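Local coordinates for putative uncharacterized protein PH0242 (Pyrococcus horikoshii, PDB 3VU1) that is the C-terminal globular domain of an archaeal AglB protein of the oligosaccharyltransferase family and carries a bound calcium ion, at residues 250-254 against 284-290; 306-311 against 329-334; 13-17 against 32-37. All coordinates share one frame. Residues are numbered along the deposited sequence.

Interaction 1: 250-254 against 284-290. With CA (calcium ion), chain C.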
ATOM      1  N   PHE A 250      -6.065   2.169   3.023  1.00 29.95           N
ATOM      2  CA  PHE A 250      -4.845   2.905   2.768  1.00 29.05           C
ATOM      3  C   PHE A 250      -4.973   4.279   3.362  1.00 30.93           C
ATOM      4  O   PHE A 250      -5.958   4.981   3.106  1.00 30.15           O
ATOM      5  CB  PHE A 250      -4.572   2.999   1.283  1.00 27.36           C
ATOM      6  CG  PHE A 250      -3.352   3.805   0.922  1.00 25.74           C
ATOM      7  CD1 PHE A 250      -2.071   3.378   1.292  1.00 25.00           C
ATOM      8  CD2 PHE A 250      -3.479   4.979   0.157  1.00 23.86           C
ATOM      9  CE1 PHE A 250      -0.950   4.108   0.919  1.00 22.98           C
ATOM     10  CE2 PHE A 250      -2.364   5.717  -0.197  1.00 22.55           C
ATOM     11  CZ  PHE A 250      -1.103   5.275   0.169  1.00 22.56           C
ATOM     12  N   ARG A 251      -3.980   4.636   4.181  1.00 32.51           N
ATOM     13  CA  ARG A 251      -3.860   5.975   4.720  1.00 31.63           C
ATOM     14  C   ARG A 251      -2.496   6.458   4.350  1.00 31.69           C
ATOM     15  O   ARG A 251      -1.494   6.029   4.943  1.00 32.65           O
ATOM     16  CB  ARG A 251      -4.014   5.950   6.218  1.00 33.89           C
ATOM     17  CG  ARG A 251      -5.397   5.545   6.676  1.00 35.78           C
ATOM     18  CD  ARG A 251      -5.339   5.172   8.132  1.00 37.55           C
ATOM     19  NE  ARG A 251      -6.669   4.990   8.687  1.00 41.74           N
ATOM     20  CZ  ARG A 251      -6.904   4.625   9.944  1.00 39.83           C
ATOM     21  NH1 ARG A 251      -5.897   4.423  10.787  1.00 37.24           N
ATOM     22  NH2 ARG A 251      -8.151   4.503  10.357  1.00 35.71           N
ATOM     23  N   PRO A 252      -2.432   7.319   3.334  1.00 32.55           N
ATOM     24  CA  PRO A 252      -1.120   7.799   2.850  1.00 31.67           C
ATOM     25  C   PRO A 252      -0.342   8.569   3.940  1.00 31.70           C
ATOM     26  O   PRO A 252       0.892   8.470   4.000  1.00 31.81           O
ATOM     27  CB  PRO A 252      -1.469   8.693   1.654  1.00 31.13           C
ATOM     28  CG  PRO A 252      -2.930   9.033   1.811  1.00 33.78           C
ATOM     29  CD  PRO A 252      -3.575   7.931   2.624  1.00 31.91           C
ATOM     30  N   PHE A 253      -1.049   9.298   4.803  1.00 29.76           N
ATOM     31  CA  PHE A 253      -0.400   9.991   5.939  1.00 31.77           C
ATOM     32  C   PHE A 253      -0.906   9.467   7.280  1.00 31.70           C
ATOM     33  O   PHE A 253      -2.051   9.655   7.652  1.00 30.50           O
ATOM     34  CB  PHE A 253      -0.576  11.510   5.828  1.00 29.35           C
ATOM     35  CG  PHE A 253      -0.242  12.027   4.473  1.00 29.61           C
ATOM     36  CD1 PHE A 253      -1.254  12.456   3.605  1.00 29.77           C
ATOM     37  CD2 PHE A 253       1.081  12.022   4.023  1.00 28.00           C
ATOM     38  CE1 PHE A 253      -0.942  12.915   2.324  1.00 29.08           C
ATOM     39  CE2 PHE A 253       1.389  12.454   2.743  1.00 27.54           C
ATOM     40  CZ  PHE A 253       0.373  12.900   1.892  1.00 27.24           C
ATOM     41  N   ALA A 254      -0.033   8.795   7.998  1.00 32.69           N
ATOM     42  CA  ALA A 254      -0.459   8.115   9.200  1.00 34.49           C
ATOM     43  C   ALA A 254       0.520   8.321  10.362  1.00 36.26           C
ATOM     44  O   ALA A 254       1.703   8.690  10.167  1.00 33.58           O
ATOM     45  CB  ALA A 254      -0.630   6.638   8.924  1.00 33.46           C
ATOM     46  N   SER A 284       4.236   8.517   9.484  1.00 34.12           N
ATOM     47  CA  SER A 284       4.646   7.786   8.298  1.00 32.14           C
ATOM     48  C   SER A 284       3.939   8.343   7.064  1.00 30.01           C
ATOM     49  O   SER A 284       2.717   8.307   6.987  1.00 32.09           O
ATOM     50  CB  SER A 284       4.353   6.309   8.482  1.00 32.51           C
ATOM     51  OG  SER A 284       4.528   5.640   7.263  1.00 34.73           O
ATOM     52  N   ALA A 285       4.701   8.912   6.132  1.00 28.25           N
ATOM     53  CA  ALA A 285       4.136   9.401   4.865  1.00 27.63           C
ATOM     54  C   ALA A 285       4.507   8.451   3.732  1.00 28.37           C
ATOM     55  O   ALA A 285       5.705   8.231   3.441  1.00 28.05           O
ATOM     56  CB  ALA A 285       4.593  10.821   4.556  1.00 26.11           C
ATOM     57  N   PHE A 286       3.484   7.883   3.101  1.00 27.42           N
ATOM     58  CA  PHE A 286       3.701   6.803   2.149  1.00 29.96           C
ATOM     59  C   PHE A 286       3.586   7.181   0.653  1.00 32.18           C
ATOM     60  O   PHE A 286       2.488   7.309   0.094  1.00 34.38           O
ATOM     61  CB  PHE A 286       2.776   5.607   2.456  1.00 29.29           C
ATOM     62  CG  PHE A 286       3.179   4.361   1.724  1.00 28.51           C
ATOM     63  CD1 PHE A 286       4.101   3.480   2.289  1.00 25.71           C
ATOM     64  CD2 PHE A 286       2.691   4.108   0.434  1.00 26.46           C
ATOM     65  CE1 PHE A 286       4.489   2.346   1.604  1.00 27.04           C
ATOM     66  CE2 PHE A 286       3.091   2.987  -0.257  1.00 25.47           C
ATOM     67  CZ  PHE A 286       3.988   2.104   0.331  1.00 27.40           C
ATOM     68  N   GLY A 287       4.720   7.316  -0.012  1.00 34.48           N
ATOM     69  CA  GLY A 287       4.696   7.583  -1.441  1.00 34.66           C
ATOM     70  C   GLY A 287       4.597   9.032  -1.876  1.00 35.75           C
ATOM     71  O   GLY A 287       5.021   9.355  -2.983  1.00 41.12           O
ATOM     72  N   ARG A 288       4.012   9.901  -1.058  1.00 34.30           N
ATOM     73  CA  ARG A 288       4.033  11.337  -1.359  1.00 34.21           C
ATOM     74  C   ARG A 288       4.371  12.227  -0.158  1.00 37.49           C
ATOM     75  O   ARG A 288       4.079  11.886   0.994  1.00 39.29           O
ATOM     76  CB  ARG A 288       2.746  11.802  -2.064  1.00 30.81           C
ATOM     77  CG  ARG A 288       1.507  11.801  -1.206  1.00 32.68           C
ATOM     78  CD  ARG A 288       0.332  12.523  -1.859  1.00 32.35           C
ATOM     79  NE  ARG A 288       0.180  12.101  -3.250  1.00 34.89           N
ATOM     80  CZ  ARG A 288      -0.458  12.784  -4.204  1.00 32.09           C
ATOM     81  NH1 ARG A 288      -1.050  13.945  -3.934  1.00 32.07           N
ATOM     82  NH2 ARG A 288      -0.498  12.297  -5.436  1.00 27.43           N
ATOM     83  N   ASP A 289       4.980  13.375  -0.436  1.00 39.81           N
ATOM     84  CA  ASP A 289       5.323  14.333   0.615  1.00 38.65           C
ATOM     85  C   ASP A 289       4.118  14.957   1.310  1.00 36.93           C
ATOM     86  O   ASP A 289       3.029  15.073   0.716  1.00 34.97           O
ATOM     87  CB  ASP A 289       6.203  15.445   0.040  1.00 38.03           C
ATOM     88  CG  ASP A 289       7.535  14.929  -0.469  1.00 38.98           C
ATOM     89  OD1 ASP A 289       8.100  13.943   0.068  1.00 39.07           O
ATOM     90  OD2 ASP A 289       8.021  15.526  -1.431  1.00 42.74           O
ATOM     91  N   ILE A 290       4.319  15.370   2.563  1.00 36.21           N
ATOM     92  CA  ILE A 290       3.409  16.337   3.208  1.00 37.72           C
ATOM     93  C   ILE A 290       3.829  17.745   2.743  1.00 37.98           C
ATOM     94  O   ILE A 290       5.017  18.053   2.791  1.00 39.84           O
ATOM     95  CB  ILE A 290       3.493  16.218   4.739  1.00 37.94           C
ATOM     96  CG1 ILE A 290       3.078  14.804   5.160  1.00 38.78           C
ATOM     97  CG2 ILE A 290       2.596  17.244   5.410  1.00 36.19           C
ATOM     98  CD1 ILE A 290       3.626  14.353   6.491  1.00 39.65           C
TER
HETATM   99 CA    CA C1001       7.551   6.971   4.044  1.00 49.75          CA

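Interaction 2: 306-311 against 329-334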
ATOM      1  N   ILE A 306     -17.898  16.122  17.133  1.00 64.93           N
ATOM      2  CA  ILE A 306     -18.342  17.142  18.086  1.00 62.43           C
ATOM      3  C   ILE A 306     -17.390  18.341  18.267  1.00 65.09           C
ATOM      4  O   ILE A 306     -17.782  19.371  18.813  1.00 68.39           O
ATOM      5  CB  ILE A 306     -18.698  16.503  19.446  1.00 62.67           C
ATOM      6  CG1 ILE A 306     -17.432  16.130  20.229  1.00 59.65           C
ATOM      7  CG2 ILE A 306     -19.611  15.296  19.227  1.00 60.02           C
ATOM      8  CD1 ILE A 306     -17.702  15.309  21.471  1.00 54.56           C
ATOM      9  N   LYS A 307     -16.149  18.229  17.812  1.00 61.78           N
ATOM     10  CA  LYS A 307     -15.268  19.394  17.814  1.00 61.41           C
ATOM     11  C   LYS A 307     -14.120  19.195  16.832  1.00 58.25           C
ATOM     12  O   LYS A 307     -13.617  18.083  16.695  1.00 59.36           O
ATOM     13  CB  LYS A 307     -14.731  19.670  19.226  1.00 62.06           C
ATOM     14  CG  LYS A 307     -14.619  21.147  19.562  1.00 68.69           C
ATOM     15  CD  LYS A 307     -13.712  21.413  20.760  1.00 69.92           C
ATOM     16  CE  LYS A 307     -13.617  22.912  21.020  1.00 71.15           C
ATOM     17  NZ  LYS A 307     -12.266  23.337  21.487  1.00 68.66           N
ATOM     18  N   ARG A 308     -13.729  20.259  16.137  1.00 52.87           N
ATOM     19  CA  ARG A 308     -12.543  20.224  15.287  1.00 51.55           C
ATOM     20  C   ARG A 308     -11.534  21.186  15.878  1.00 50.23           C
ATOM     21  O   ARG A 308     -11.837  22.367  16.071  1.00 48.48           O
ATOM     22  CB  ARG A 308     -12.850  20.630  13.842  1.00 51.95           C
ATOM     23  CG  ARG A 308     -13.764  19.684  13.090  1.00 58.97           C
ATOM     24  CD  ARG A 308     -14.489  20.386  11.947  1.00 64.75           C
ATOM     25  NE  ARG A 308     -15.319  19.442  11.192  1.00 73.42           N
ATOM     26  CZ  ARG A 308     -16.597  19.156  11.469  1.00 70.91           C
ATOM     27  NH1 ARG A 308     -17.221  19.744  12.490  1.00 60.82           N
ATOM     28  NH2 ARG A 308     -17.253  18.275  10.717  1.00 67.84           N
ATOM     29  N   ILE A 309     -10.338  20.677  16.157  1.00 46.16           N
ATOM     30  CA  ILE A 309      -9.294  21.458  16.794  1.00 45.12           C
ATOM     31  C   ILE A 309      -8.028  21.416  15.958  1.00 45.86           C
ATOM     32  O   ILE A 309      -7.467  20.337  15.717  1.00 48.51           O
ATOM     33  CB  ILE A 309      -8.965  20.930  18.214  1.00 43.65           C
ATOM     34  CG1 ILE A 309     -10.245  20.713  19.015  1.00 41.77           C
ATOM     35  CG2 ILE A 309      -8.004  21.870  18.939  1.00 39.78           C
ATOM     36  CD1 ILE A 309     -10.120  19.600  20.024  1.00 45.64           C
ATOM     37  N   LYS A 310      -7.579  22.594  15.537  1.00 43.82           N
ATOM     38  CA  LYS A 310      -6.310  22.743  14.841  1.00 43.37           C
ATOM     39  C   LYS A 310      -5.158  22.636  15.851  1.00 45.39           C
ATOM     40  O   LYS A 310      -5.098  23.385  16.818  1.00 49.12           O
ATOM     41  CB  LYS A 310      -6.281  24.064  14.063  1.00 41.01           C
ATOM     42  CG  LYS A 310      -4.889  24.500  13.667  1.00 46.81           C
ATOM     43  CD  LYS A 310      -4.853  25.623  12.645  1.00 50.92           C
ATOM     44  CE  LYS A 310      -3.407  26.125  12.587  1.00 59.36           C
ATOM     45  NZ  LYS A 310      -3.059  26.962  11.406  1.00 60.97           N
ATOM     46  N   VAL A 311      -4.245  21.701  15.624  1.00 44.25           N
ATOM     47  CA  VAL A 311      -3.166  21.452  16.571  1.00 41.68           C
ATOM     48  C   VAL A 311      -1.792  21.696  15.987  1.00 43.81           C
ATOM     49  O   VAL A 311      -0.791  21.483  16.676  1.00 46.61           O
ATOM     50  CB  VAL A 311      -3.173  19.990  17.141  1.00 42.78           C
ATOM     51  CG1 VAL A 311      -4.470  19.698  17.885  1.00 42.05           C
ATOM     52  CG2 VAL A 311      -2.888  18.917  16.071  1.00 39.40           C
ATOM     53  N   VAL A 329      -2.500  19.911  22.984  1.00 39.93           N
ATOM     54  CA  VAL A 329      -3.914  19.863  22.687  1.00 38.17           C
ATOM     55  C   VAL A 329      -4.763  19.697  23.942  1.00 39.28           C
ATOM     56  O   VAL A 329      -4.393  18.977  24.869  1.00 41.21           O
ATOM     57  CB  VAL A 329      -4.215  18.752  21.637  1.00 39.92           C
ATOM     58  CG1 VAL A 329      -3.886  17.344  22.162  1.00 37.66           C
ATOM     59  CG2 VAL A 329      -5.653  18.846  21.131  1.00 38.71           C
ATOM     60  N   THR A 330      -5.902  20.375  23.974  1.00 39.24           N
ATOM     61  CA  THR A 330      -6.886  20.098  24.996  1.00 39.55           C
ATOM     62  C   THR A 330      -7.991  19.270  24.360  1.00 41.95           C
ATOM     63  O   THR A 330      -8.784  19.793  23.565  1.00 44.20           O
ATOM     64  CB  THR A 330      -7.476  21.388  25.604  1.00 39.32           C
ATOM     65  OG1 THR A 330      -6.407  22.261  26.020  1.00 39.86           O
ATOM     66  CG2 THR A 330      -8.353  21.040  26.803  1.00 36.38           C
ATOM     67  N   LEU A 331      -8.029  17.983  24.701  1.00 40.15           N
ATOM     68  CA  LEU A 331      -9.054  17.080  24.192  1.00 40.63           C
ATOM     69  C   LEU A 331     -10.331  17.113  25.031  1.00 42.23           C
ATOM     70  O   LEU A 331     -10.296  16.775  26.204  1.00 44.35           O
ATOM     71  CB  LEU A 331      -8.524  15.642  24.178  1.00 40.46           C
ATOM     72  CG  LEU A 331      -7.165  15.378  23.531  1.00 38.65           C
ATOM     73  CD1 LEU A 331      -6.811  13.929  23.735  1.00 37.52           C
ATOM     74  CD2 LEU A 331      -7.175  15.710  22.049  1.00 41.46           C
ATOM     75  N   PRO A 332     -11.479  17.461  24.419  1.00 44.06           N
ATOM     76  CA  PRO A 332     -12.733  17.402  25.157  1.00 42.93           C
ATOM     77  C   PRO A 332     -13.107  15.963  25.388  1.00 44.63           C
ATOM     78  O   PRO A 332     -12.545  15.073  24.744  1.00 46.20           O
ATOM     79  CB  PRO A 332     -13.738  18.004  24.181  1.00 44.74           C
ATOM     80  CG  PRO A 332     -13.197  17.670  22.834  1.00 45.78           C
ATOM     81  CD  PRO A 332     -11.698  17.722  22.979  1.00 45.54           C
ATOM     82  N   THR A 333     -14.065  15.736  26.278  1.00 45.84           N
ATOM     83  CA  THR A 333     -14.567  14.387  26.542  1.00 45.81           C
ATOM     84  C   THR A 333     -15.311  13.921  25.282  1.00 41.46           C
ATOM     85  O   THR A 333     -15.998  14.718  24.650  1.00 42.17           O
ATOM     86  CB  THR A 333     -15.523  14.375  27.766  1.00 45.82           C
ATOM     87  OG1 THR A 333     -16.593  15.253  27.472  1.00 55.40           O
ATOM     88  CG2 THR A 333     -14.854  14.923  29.040  1.00 42.83           C
ATOM     89  N   ALA A 334     -15.167  12.647  24.926  1.00 37.28           N
ATOM     90  CA  ALA A 334     -15.702  12.084  23.685  1.00 37.60           C
ATOM     91  C   ALA A 334     -15.335  10.625  23.657  1.00 38.86           C
ATOM     92  O   ALA A 334     -14.489  10.195  24.437  1.00 37.79           O
ATOM     93  CB  ALA A 334     -15.088  12.763  22.476  1.00 36.98           C
TER

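Interaction 3: 13-17 against 32-37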
ATOM      1  N   TRP A  13     -12.948 -14.165  -0.922  1.00 30.66           N
ATOM      2  CA  TRP A  13     -13.342 -13.117  -1.878  1.00 31.91           C
ATOM      3  C   TRP A  13     -14.784 -12.739  -1.879  1.00 31.65           C
ATOM      4  O   TRP A  13     -15.126 -11.562  -2.050  1.00 31.81           O
ATOM      5  CB  TRP A  13     -12.908 -13.492  -3.303  1.00 30.67           C
ATOM      6  CG  TRP A  13     -11.472 -13.164  -3.550  1.00 28.43           C
ATOM      7  CD1 TRP A  13     -10.357 -13.999  -3.426  1.00 28.48           C
ATOM      8  CD2 TRP A  13     -10.938 -11.868  -3.936  1.00 27.37           C
ATOM      9  NE1 TRP A  13      -9.191 -13.325  -3.736  1.00 27.97           N
ATOM     10  CE2 TRP A  13      -9.472 -12.032  -4.031  1.00 27.24           C
ATOM     11  CE3 TRP A  13     -11.498 -10.647  -4.226  1.00 26.73           C
ATOM     12  CZ2 TRP A  13      -8.648 -10.995  -4.392  1.00 27.27           C
ATOM     13  CZ3 TRP A  13     -10.649  -9.599  -4.599  1.00 27.56           C
ATOM     14  CH2 TRP A  13      -9.268  -9.768  -4.682  1.00 27.83           C
ATOM     15  N   GLU A  14     -15.652 -13.734  -1.735  1.00 34.10           N
ATOM     16  CA  GLU A  14     -17.090 -13.473  -1.771  1.00 35.87           C
ATOM     17  C   GLU A  14     -17.467 -12.633  -0.565  1.00 35.99           C
ATOM     18  O   GLU A  14     -18.217 -11.655  -0.707  1.00 34.34           O
ATOM     19  CB  GLU A  14     -17.903 -14.765  -1.825  1.00 37.57           C
ATOM     20  CG  GLU A  14     -17.379 -15.766  -2.845  1.00 39.07           C
ATOM     21  CD  GLU A  14     -18.351 -16.887  -3.155  1.00 42.86           C
ATOM     22  OE1 GLU A  14     -19.181 -17.290  -2.283  1.00 47.47           O
ATOM     23  OE2 GLU A  14     -18.266 -17.383  -4.293  1.00 43.61           O
ATOM     24  N   GLN A  15     -16.906 -12.988   0.600  1.00 33.48           N
ATOM     25  CA  GLN A  15     -17.146 -12.254   1.827  1.00 33.45           C
ATOM     26  C   GLN A  15     -16.563 -10.844   1.795  1.00 35.45           C
ATOM     27  O   GLN A  15     -17.155  -9.892   2.323  1.00 36.57           O
ATOM     28  CB  GLN A  15     -16.583 -13.006   3.025  1.00 34.44           C
ATOM     29  CG  GLN A  15     -17.335 -14.270   3.362  1.00 35.84           C
ATOM     30  CD  GLN A  15     -17.043 -15.411   2.388  1.00 36.14           C
ATOM     31  OE1 GLN A  15     -15.981 -15.474   1.748  1.00 35.17           O
ATOM     32  NE2 GLN A  15     -17.988 -16.312   2.272  1.00 34.56           N
ATOM     33  N   ALA A  16     -15.390 -10.714   1.188  1.00 35.70           N
ATOM     34  CA  ALA A  16     -14.694  -9.430   1.129  1.00 33.56           C
ATOM     35  C   ALA A  16     -15.435  -8.446   0.267  1.00 34.16           C
ATOM     36  O   ALA A  16     -15.606  -7.299   0.661  1.00 39.42           O
ATOM     37  CB  ALA A  16     -13.258  -9.603   0.654  1.00 30.54           C
ATOM     38  N   LEU A  17     -15.891  -8.872  -0.903  1.00 35.68           N
ATOM     39  CA  LEU A  17     -16.637  -7.948  -1.762  1.00 37.70           C
ATOM     40  C   LEU A  17     -17.936  -7.536  -1.119  1.00 37.32           C
ATOM     41  O   LEU A  17     -18.336  -6.375  -1.249  1.00 39.75           O
ATOM     42  CB  LEU A  17     -16.910  -8.528  -3.143  1.00 37.75           C
ATOM     43  CG  LEU A  17     -15.695  -8.740  -4.032  1.00 40.21           C
ATOM     44  CD1 LEU A  17     -16.191  -8.773  -5.470  1.00 42.04           C
ATOM     45  CD2 LEU A  17     -14.647  -7.653  -3.839  1.00 35.63           C
ATOM     46  N   SER A  32      -6.263  -4.733  -6.358  1.00 33.10           N
ATOM     47  CA  SER A  32      -5.696  -6.004  -5.980  1.00 32.94           C
ATOM     48  C   SER A  32      -4.780  -6.545  -7.057  1.00 31.48           C
ATOM     49  O   SER A  32      -4.774  -6.033  -8.165  1.00 34.19           O
ATOM     50  CB  SER A  32      -6.781  -7.019  -5.686  1.00 34.32           C
ATOM     51  OG  SER A  32      -6.179  -8.054  -4.920  1.00 43.90           O
ATOM     52  N   TRP A  33      -3.979  -7.551  -6.739  1.00 28.87           N
ATOM     53  CA  TRP A  33      -3.210  -8.175  -7.796  1.00 29.67           C
ATOM     54  C   TRP A  33      -4.122  -8.911  -8.770  1.00 31.33           C
ATOM     55  O   TRP A  33      -4.117  -8.639  -9.973  1.00 31.95           O
ATOM     56  CB  TRP A  33      -2.128  -9.101  -7.260  1.00 27.90           C
ATOM     57  CG  TRP A  33      -1.313  -9.592  -8.394  1.00 27.86           C
ATOM     58  CD1 TRP A  33      -1.341 -10.846  -8.972  1.00 28.10           C
ATOM     59  CD2 TRP A  33      -0.365  -8.815  -9.211  1.00 28.97           C
ATOM     60  NE1 TRP A  33      -0.470 -10.921 -10.031  1.00 28.78           N
ATOM     61  CE2 TRP A  33       0.145  -9.748 -10.238  1.00 28.41           C
ATOM     62  CE3 TRP A  33       0.102  -7.506  -9.192  1.00 26.65           C
ATOM     63  CZ2 TRP A  33       1.075  -9.359 -11.200  1.00 27.55           C
ATOM     64  CZ3 TRP A  33       1.055  -7.131 -10.154  1.00 29.15           C
ATOM     65  CH2 TRP A  33       1.522  -8.032 -11.145  1.00 28.58           C
ATOM     66  N   TRP A  34      -4.929  -9.830  -8.249  1.00 30.77           N
ATOM     67  CA  TRP A  34      -5.822 -10.650  -9.057  1.00 31.14           C
ATOM     68  C   TRP A  34      -7.042  -9.884  -9.446  1.00 29.56           C
ATOM     69  O   TRP A  34      -7.461  -8.987  -8.728  1.00 31.52           O
ATOM     70  CB  TRP A  34      -6.227 -11.880  -8.265  1.00 32.11           C
ATOM     71  CG  TRP A  34      -6.825 -13.019  -9.047  1.00 33.82           C
ATOM     72  CD1 TRP A  34      -6.557 -13.402 -10.369  1.00 32.42           C
ATOM     73  CD2 TRP A  34      -7.776 -14.023  -8.547  1.00 33.85           C
ATOM     74  NE1 TRP A  34      -7.279 -14.527 -10.701  1.00 30.84           N
ATOM     75  CE2 TRP A  34      -8.022 -14.950  -9.663  1.00 31.88           C
ATOM     76  CE3 TRP A  34      -8.419 -14.247  -7.326  1.00 33.78           C
ATOM     77  CZ2 TRP A  34      -8.881 -16.040  -9.540  1.00 31.97           C
ATOM     78  CZ3 TRP A  34      -9.296 -15.341  -7.223  1.00 33.00           C
ATOM     79  CH2 TRP A  34      -9.516 -16.217  -8.310  1.00 31.89           C
ATOM     80  N   ASP A  35      -7.622 -10.261 -10.584  1.00 28.56           N
ATOM     81  CA  ASP A  35      -8.772  -9.586 -11.151  1.00 27.64           C
ATOM     82  C   ASP A  35     -10.150 -10.126 -10.725  1.00 28.51           C
ATOM     83  O   ASP A  35     -11.158  -9.891 -11.403  1.00 28.48           O
ATOM     84  CB  ASP A  35      -8.634  -9.445 -12.665  1.00 27.71           C
ATOM     85  CG  ASP A  35      -8.732 -10.766 -13.423  1.00 30.98           C
ATOM     86  OD1 ASP A  35      -9.001 -10.660 -14.637  1.00 31.87           O
ATOM     87  OD2 ASP A  35      -8.526 -11.879 -12.871  1.00 30.90           O
ATOM     88  N   TYR A  36     -10.204 -10.784  -9.567  1.00 27.78           N
ATOM     89  CA  TYR A  36     -11.495 -11.176  -8.997  1.00 28.69           C
ATOM     90  C   TYR A  36     -12.499 -10.033  -9.016  1.00 29.62           C
ATOM     91  O   TYR A  36     -12.249  -8.978  -8.480  1.00 33.02           O
ATOM     92  CB  TYR A  36     -11.346 -11.692  -7.577  1.00 27.66           C
ATOM     93  CG  TYR A  36     -12.584 -12.378  -7.084  1.00 31.09           C
ATOM     94  CD1 TYR A  36     -12.676 -13.780  -7.051  1.00 31.11           C
ATOM     95  CD2 TYR A  36     -13.682 -11.631  -6.643  1.00 33.57           C
ATOM     96  CE1 TYR A  36     -13.832 -14.407  -6.601  1.00 31.91           C
ATOM     97  CE2 TYR A  36     -14.834 -12.248  -6.187  1.00 32.70           C
ATOM     98  CZ  TYR A  36     -14.906 -13.628  -6.172  1.00 33.16           C
ATOM     99  OH  TYR A  36     -16.071 -14.204  -5.711  1.00 36.81           O
ATOM    100  N   GLY A  37     -13.638 -10.244  -9.642  1.00 30.55           N
ATOM    101  CA  GLY A  37     -14.667  -9.243  -9.661  1.00 29.55           C
ATOM    102  C   GLY A  37     -14.761  -8.535 -10.984  1.00 31.86           C
ATOM    103  O   GLY A  37     -15.503  -7.569 -11.101  1.00 36.33           O
TER
HETATM  104  O   HOH W   1     -15.975 -17.082  -5.662  1.00 30.95           O

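Interaction 1: 250-254 against 284-290
Phe250 ends one strand and opens this contact. The ring reaches Phe286, with Phe250 CE1 3.7 Å from Phe286 CD2. The two rings meet obliquely, with centroids 6.0 Å apart and planes at 83°. The chain then turns between Phe250 and Pro252. At Pro252 the backbone joins the second segment: Phe286 N donates to Pro252 O at 2.8 Å. This bond extends the pairing of two antiparallel strands, 253-262 and 275-285, beside a calcium site. Ala285 O binds the calcium ion at 2.3 Å. Glu76, His319 and Glu322 complete the site, so the end of strand 275-285 both pairs with strand 253-262 and supplies a calcium ligand. Phe253 forms a non-hydrogen-bonded pair with Ala285. The Phe253 ring sits against the turn that follows Ala285. Phe253 CD2 lies 3.7 Å from Ala285 CB and 3.6 Å from Ile290 CG1, while Phe253 CE2 comes within 3.3 Å of Arg288 O. The guanidinium group of Arg288 goes elsewhere, to Asp78. Ala254 makes the hydrogen-bonded pair with Ser284: Ala254 N donates to Ser284 O at 3.0 Å, and Ser284 N to Ala254 O at 2.6 Å.

Interaction 2: 306-311 against 329-334
Strand 306-311 and strand 329-331 run nearly antiparallel, with 162° between their directions. Their axes come no closer than 8.4 Å, and no backbone hydrogen bond links them. They belong to different sheets, which pack face to face here as in a beta sandwich. Strand 304-314 bonds to strand 293-301 in one sheet. Strand 325-331 is an outermost strand of the other and bonds to strand 275-285. Ile306, Ile309 and Val311 point across the gap toward Val329, Pro332 and Ala334. Val311 CG1 lies 3.6 Å from Val329 CG2, and Ile309 CG2 touches the same Val329 CG2 at 4.4 Å. Ile309 CD1 sits 3.8 Å from Pro332 CD and also 3.8 Å from Thr330 O. Lys307 CD lies 4.3 Å from Pro332 CG. At the other end Ile306 CD1 rests 3.8 Å from Ala334 CB. No hydrogen bond or salt bridge crosses the gap, so the contact depends on apolar packing, and several of its residues remain exposed at the surface.

Interaction 3: 13-17 against 32-37
Two flat side chains fill most of this contact. The Trp13 indole projects from helix 13-23, and the Tyr36 ring lies against it as an offset stack. The centroids of the Trp13 five-membered ring and the Tyr36 ring are 4.5 Å apart, with planes at 22°. Each residue also presses its CB onto the other's ring. Trp13 CB sits 3.5 Å from the Tyr36 ring centroid, and Tyr36 CB 3.6 Å from the centroid of the Trp13 six-membered ring. Both are CH-pi contacts over a face. Residues 33-37 spell WWDYG, the signature motif of the oligosaccharyltransferase STT3/AglB family, and Trp34 of this motif completes an aromatic cluster. Trp34 turns its edge to the Trp13 face, with Trp34 CE3 3.8 Å from Trp13 NE1. Ser32 OG abuts the far edge of the indole, 3.5 Å from Trp13 CH2, and hydrogen-bonds Ile88 O. One turn along the helix, Leu17 CD1 packs against the Tyr36 edge, 3.8 Å from Tyr36 CE2. Gly37 suits its positive phi, and a CB there would point toward Leu17. At the outer end a water bridges the polar tips: it donates to Glu14 OE2 at 2.7 Å and lies 2.9 Å from Tyr36 OH.

How the interactions relate
From the N terminus, interaction 3 comes first. It closes a short loop and ties the start of helix 13-23 to the segment after strand 30-32. That strand shares a sheet with strand 245-250, which leads straight into interaction 1. Interaction 1 closes the next loop, through strands 253-262 and 275-285. Interaction 2 closes the last, between strands 304-314 and 325-331. The three loops follow in series; none nests or crosses. Strands 275-285 and 325-331 are neighbours in one sheet, so interactions 1 and 2 reach the same sheet, with centres about 23 Å apart. Interactions 2 and 3 are farthest apart, about 38 Å between centres.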